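Local coordinates for protein allergen Aed a 2 (Aedes aegypti, PDB 3DXL) that binds and sequesters biogenic amines and leukotrienes of the vertebrate host, and so modulates blood feeding by the female mosquito, at residues Met1-Met9 against Val72-Tyr80. Sequence-based numbering, arbitrary orientation.
Sequences MGPFDPEEM and VIQEQFKAY
Two donors grip the carbonyl oxygen of Phe4: NE2 of Gln76, 3.0 Å from Phe4 O and in the plane of the carbonyl, and NE2 of His129. The same Gln76 amide returns the favour through its oxygen, for Phe4 N donates to Gln76 OE1 over 2.8 Å, nearly straight at 169° and onto a lone pair. Glutamine suits this place because a primary amide carries an acceptor and a donor side by side, answering both the N-H and the C=O of one residue. CG lies anti to the backbone N (chi1 -168°) and the chain bends at chi2, which brings the amide across to the N-terminal arm, residues 1-5. NE2 also serves Leu127 O, so the group is fixed against flipping.

Mostly apolar packing flanks this clamp. Pro3, entered through a cis peptide bond, presses CB against Ala79 CB at 3.4 Å, tighter than usual for two carbons; the small alanine lets the proline come this close to the helix. Val72 directs CG2 to Phe4 CE2 (3.9 Å) and, nearer still, to Met1 O. Gly2 CA sits 3.7 Å above the phenylalanine ring plane, toward the rim; its positive phi (79°) favours glycine, and a CB would run into Val72 CG2. A water donates to both Gly2 O and Glu75 OE1. Tyr80, just past helix 71-79, lays its ring obliquely by Phe4 O and brings OH to 3.2 Å from Asp5 CA.

Asp5 and Glu8 form a capping box, Asp5 OD1 accepting from Glu8 N and Glu8 OE1 from Asp5 N, which starts helix 6-20. Pro6 lies about 7 Å, side chain to side chain, from Lys149, which binds leukotriene E4. With both backbone polar groups of Phe4 answered by one side chain, itself fixed by Leu127 O, the arm is pinned to helix 71-79 at that residue.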
loop_
_atom_site.group_PDB
_atom_site.type_symbol
_atom_site.label_atom_id
_atom_site.label_comp_id
_atom_site.label_asym_id
_atom_site.label_seq_id
_atom_site.Cartn_x
_atom_site.Cartn_y
_atom_site.Cartn_z
ATOM N N MET A 1 -14.143 1.632 6.931
ATOM C CA MET A 1 -13.169 0.892 6.069
ATOM C C MET A 1 -13.669 0.759 4.639
ATOM O O MET A 1 -14.843 0.447 4.396
ATOM C CB MET A 1 -12.869 -0.494 6.647
ATOM C CG MET A 1 -12.149 -0.463 7.983
ATOM S SD MET A 1 -10.522 0.318 7.895
ATOM C CE MET A 1 -9.541 -0.968 7.119
ATOM N N GLY A 2 -12.762 0.984 3.693
ATOM C CA GLY A 2 -13.111 1.003 2.281
ATOM C C GLY A 2 -13.751 2.315 1.864
ATOM O O GLY A 2 -13.939 3.210 2.697
ATOM N N PRO A 3 -14.078 2.451 0.566
ATOM C CA PRO A 3 -13.808 1.442 -0.456
ATOM C C PRO A 3 -12.326 1.444 -0.854
ATOM O O PRO A 3 -11.587 2.384 -0.526
ATOM C CB PRO A 3 -14.656 1.915 -1.632
ATOM C CG PRO A 3 -14.659 3.419 -1.479
ATOM C CD PRO A 3 -14.714 3.656 -0.002
ATOM N N PHE A 4 -11.909 0.400 -1.554
ATOM C CA PHE A 4 -10.533 0.252 -2.009
ATOM C C PHE A 4 -10.494 0.136 -3.518
ATOM O O PHE A 4 -11.262 -0.636 -4.110
ATOM C CB PHE A 4 -9.910 -0.994 -1.389
ATOM C CG PHE A 4 -9.819 -0.952 0.103
ATOM C CD1 PHE A 4 -8.884 -0.135 0.740
ATOM C CD2 PHE A 4 -10.663 -1.732 0.884
ATOM C CE1 PHE A 4 -8.798 -0.107 2.128
ATOM C CE2 PHE A 4 -10.577 -1.706 2.266
ATOM C CZ PHE A 4 -9.647 -0.894 2.892
ATOM N N ASP A 5 -9.590 0.891 -4.144
ATOM C CA ASP A 5 -9.426 0.796 -5.579
ATOM C C ASP A 5 -8.472 -0.358 -5.924
ATOM O O ASP A 5 -7.960 -1.028 -5.017
ATOM C CB ASP A 5 -9.023 2.160 -6.194
ATOM C CG ASP A 5 -7.589 2.591 -5.868
ATOM O OD1 ASP A 5 -6.729 1.728 -5.608
ATOM O OD2 ASP A 5 -7.332 3.817 -5.919
ATOM N N PRO A 6 -8.278 -0.648 -7.218
ATOM C CA PRO A 6 -7.419 -1.789 -7.554
ATOM C C PRO A 6 -5.994 -1.729 -7.008
ATOM O O PRO A 6 -5.445 -2.765 -6.612
ATOM C CB PRO A 6 -7.427 -1.792 -9.081
ATOM C CG PRO A 6 -8.781 -1.232 -9.409
ATOM C CD PRO A 6 -8.939 -0.104 -8.420
ATOM N N GLU A 7 -5.403 -0.532 -6.998
ATOM C CA GLU A 7 -4.057 -0.329 -6.474
ATOM C C GLU A 7 -4.022 -0.586 -4.975
ATOM O O GLU A 7 -3.068 -1.170 -4.447
ATOM C CB GLU A 7 -3.587 1.094 -6.783
ATOM C CG GLU A 7 -2.176 1.420 -6.286
ATOM C CD GLU A 7 -2.106 1.784 -4.802
ATOM O OE1 GLU A 7 -3.112 2.252 -4.231
ATOM O OE2 GLU A 7 -1.009 1.659 -4.214
ATOM N N GLU A 8 -5.069 -0.151 -4.285
ATOM C CA GLU A 8 -5.132 -0.319 -2.841
ATOM C C GLU A 8 -5.232 -1.788 -2.453
ATOM O O GLU A 8 -4.615 -2.214 -1.479
ATOM C CB GLU A 8 -6.265 0.506 -2.237
ATOM C CG GLU A 8 -5.973 2.004 -2.282
ATOM C CD GLU A 8 -7.147 2.868 -1.889
ATOM O OE1 GLU A 8 -8.255 2.659 -2.427
ATOM O OE2 GLU A 8 -6.963 3.798 -1.076
ATOM N N MET A 9 -6.000 -2.564 -3.220
ATOM C CA MET A 9 -6.078 -4.002 -2.975
ATOM C C MET A 9 -4.786 -4.706 -3.368
ATOM O O MET A 9 -4.328 -5.594 -2.656
ATOM C CB MET A 9 -7.293 -4.633 -3.660
ATOM C CG MET A 9 -8.616 -4.127 -3.109
ATOM S SD MET A 9 -8.773 -4.243 -1.300
ATOM C CE MET A 9 -8.371 -5.951 -0.998
ATOM N N VAL A 72 -17.429 -3.109 5.184
ATOM C CA VAL A 72 -16.573 -2.838 4.030
ATOM C C VAL A 72 -17.128 -3.463 2.745
ATOM O O VAL A 72 -16.943 -2.914 1.667
ATOM C CB VAL A 72 -15.087 -3.243 4.279
ATOM C CG1 VAL A 72 -14.947 -4.741 4.496
ATOM C CG2 VAL A 72 -14.209 -2.784 3.130
ATOM N N ILE A 73 -17.837 -4.591 2.863
ATOM C CA ILE A 73 -18.436 -5.230 1.694
ATOM C C ILE A 73 -19.461 -4.296 1.038
ATOM O O ILE A 73 -19.450 -4.107 -0.180
ATOM C CB ILE A 73 -19.068 -6.592 2.063
ATOM C CG1 ILE A 73 -17.968 -7.563 2.496
ATOM C CG2 ILE A 73 -19.896 -7.156 0.891
ATOM C CD1 ILE A 73 -18.501 -8.811 3.189
ATOM N N GLN A 74 -20.329 -3.704 1.853
ATOM C CA GLN A 74 -21.319 -2.761 1.334
ATOM C C GLN A 74 -20.671 -1.473 0.804
ATOM O O GLN A 74 -21.090 -0.954 -0.229
ATOM C CB GLN A 74 -22.395 -2.456 2.377
ATOM C CG GLN A 74 -23.245 -3.675 2.793
ATOM C CD GLN A 74 -24.015 -4.337 1.641
ATOM O OE1 GLN A 74 -24.347 -3.702 0.630
ATOM N NE2 GLN A 74 -24.312 -5.625 1.804
ATOM N N GLU A 75 -19.634 -0.980 1.492
ATOM C CA GLU A 75 -18.894 0.191 1.025
ATOM C C GLU A 75 -18.251 -0.093 -0.326
ATOM O O GLU A 75 -18.299 0.731 -1.244
ATOM C CB GLU A 75 -17.820 0.610 2.037
ATOM C CG GLU A 75 -18.346 1.353 3.253
ATOM C CD GLU A 75 -19.116 2.616 2.890
ATOM O OE1 GLU A 75 -18.605 3.434 2.092
ATOM O OE2 GLU A 75 -20.239 2.778 3.405
ATOM N N GLN A 76 -17.663 -1.281 -0.445
ATOM C CA GLN A 76 -17.011 -1.694 -1.670
ATOM C C GLN A 76 -17.986 -1.788 -2.845
ATOM O O GLN A 76 -17.707 -1.304 -3.943
ATOM C CB GLN A 76 -16.269 -3.014 -1.450
ATOM C CG GLN A 76 -15.321 -3.396 -2.569
ATOM C CD GLN A 76 -14.084 -2.518 -2.653
ATOM O OE1 GLN A 76 -13.879 -1.617 -1.842
ATOM N NE2 GLN A 76 -13.264 -2.783 -3.646
ATOM N N PHE A 77 -19.134 -2.412 -2.607
ATOM C CA PHE A 77 -20.149 -2.578 -3.643
ATOM C C PHE A 77 -20.770 -1.239 -4.066
ATOM O O PHE A 77 -21.067 -1.035 -5.238
ATOM C CB PHE A 77 -21.207 -3.578 -3.161
ATOM C CG PHE A 77 -22.270 -3.907 -4.175
ATOM C CD1 PHE A 77 -21.954 -4.175 -5.501
ATOM C CD2 PHE A 77 -23.601 -3.998 -3.772
ATOM C CE1 PHE A 77 -22.964 -4.496 -6.417
ATOM C CE2 PHE A 77 -24.607 -4.321 -4.678
ATOM C CZ PHE A 77 -24.292 -4.574 -5.995
ATOM N N LYS A 78 -20.960 -0.344 -3.105
ATOM C CA LYS A 78 -21.444 1.009 -3.403
ATOM C C LYS A 78 -20.502 1.742 -4.361
ATOM O O LYS A 78 -20.946 2.408 -5.298
ATOM C CB LYS A 78 -21.619 1.801 -2.111
ATOM C CG LYS A 78 -22.145 3.216 -2.291
ATOM C CD LYS A 78 -22.290 3.904 -0.944
ATOM C CE LYS A 78 -23.070 5.200 -1.052
ATOM N NZ LYS A 78 -23.172 5.872 0.272
ATOM N N ALA A 79 -19.202 1.598 -4.120
ATOM C CA ALA A 79 -18.181 2.226 -4.957
ATOM C C ALA A 79 -18.033 1.535 -6.309
ATOM O O ALA A 79 -17.685 2.175 -7.306
ATOM C CB ALA A 79 -16.846 2.253 -4.233
ATOM N N TYR A 80 -18.294 0.224 -6.349
ATOM C CA TYR A 80 -18.112 -0.559 -7.571
ATOM C C TYR A 80 -19.327 -1.425 -7.930
ATOM O O TYR A 80 -19.267 -2.657 -7.832
ATOM C CB TYR A 80 -16.834 -1.410 -7.484
ATOM C CG TYR A 80 -15.601 -0.566 -7.278
ATOM C CD1 TYR A 80 -14.993 0.079 -8.352
ATOM C CD2 TYR A 80 -15.075 -0.377 -6.003
ATOM C CE1 TYR A 80 -13.881 0.880 -8.169
ATOM C CE2 TYR A 80 -13.958 0.422 -5.804
ATOM C CZ TYR A 80 -13.374 1.044 -6.892
ATOM O OH TYR A 80 -12.275 1.840 -6.703
HETATM O O HOH W 1 -16.395 4.740 3.032
#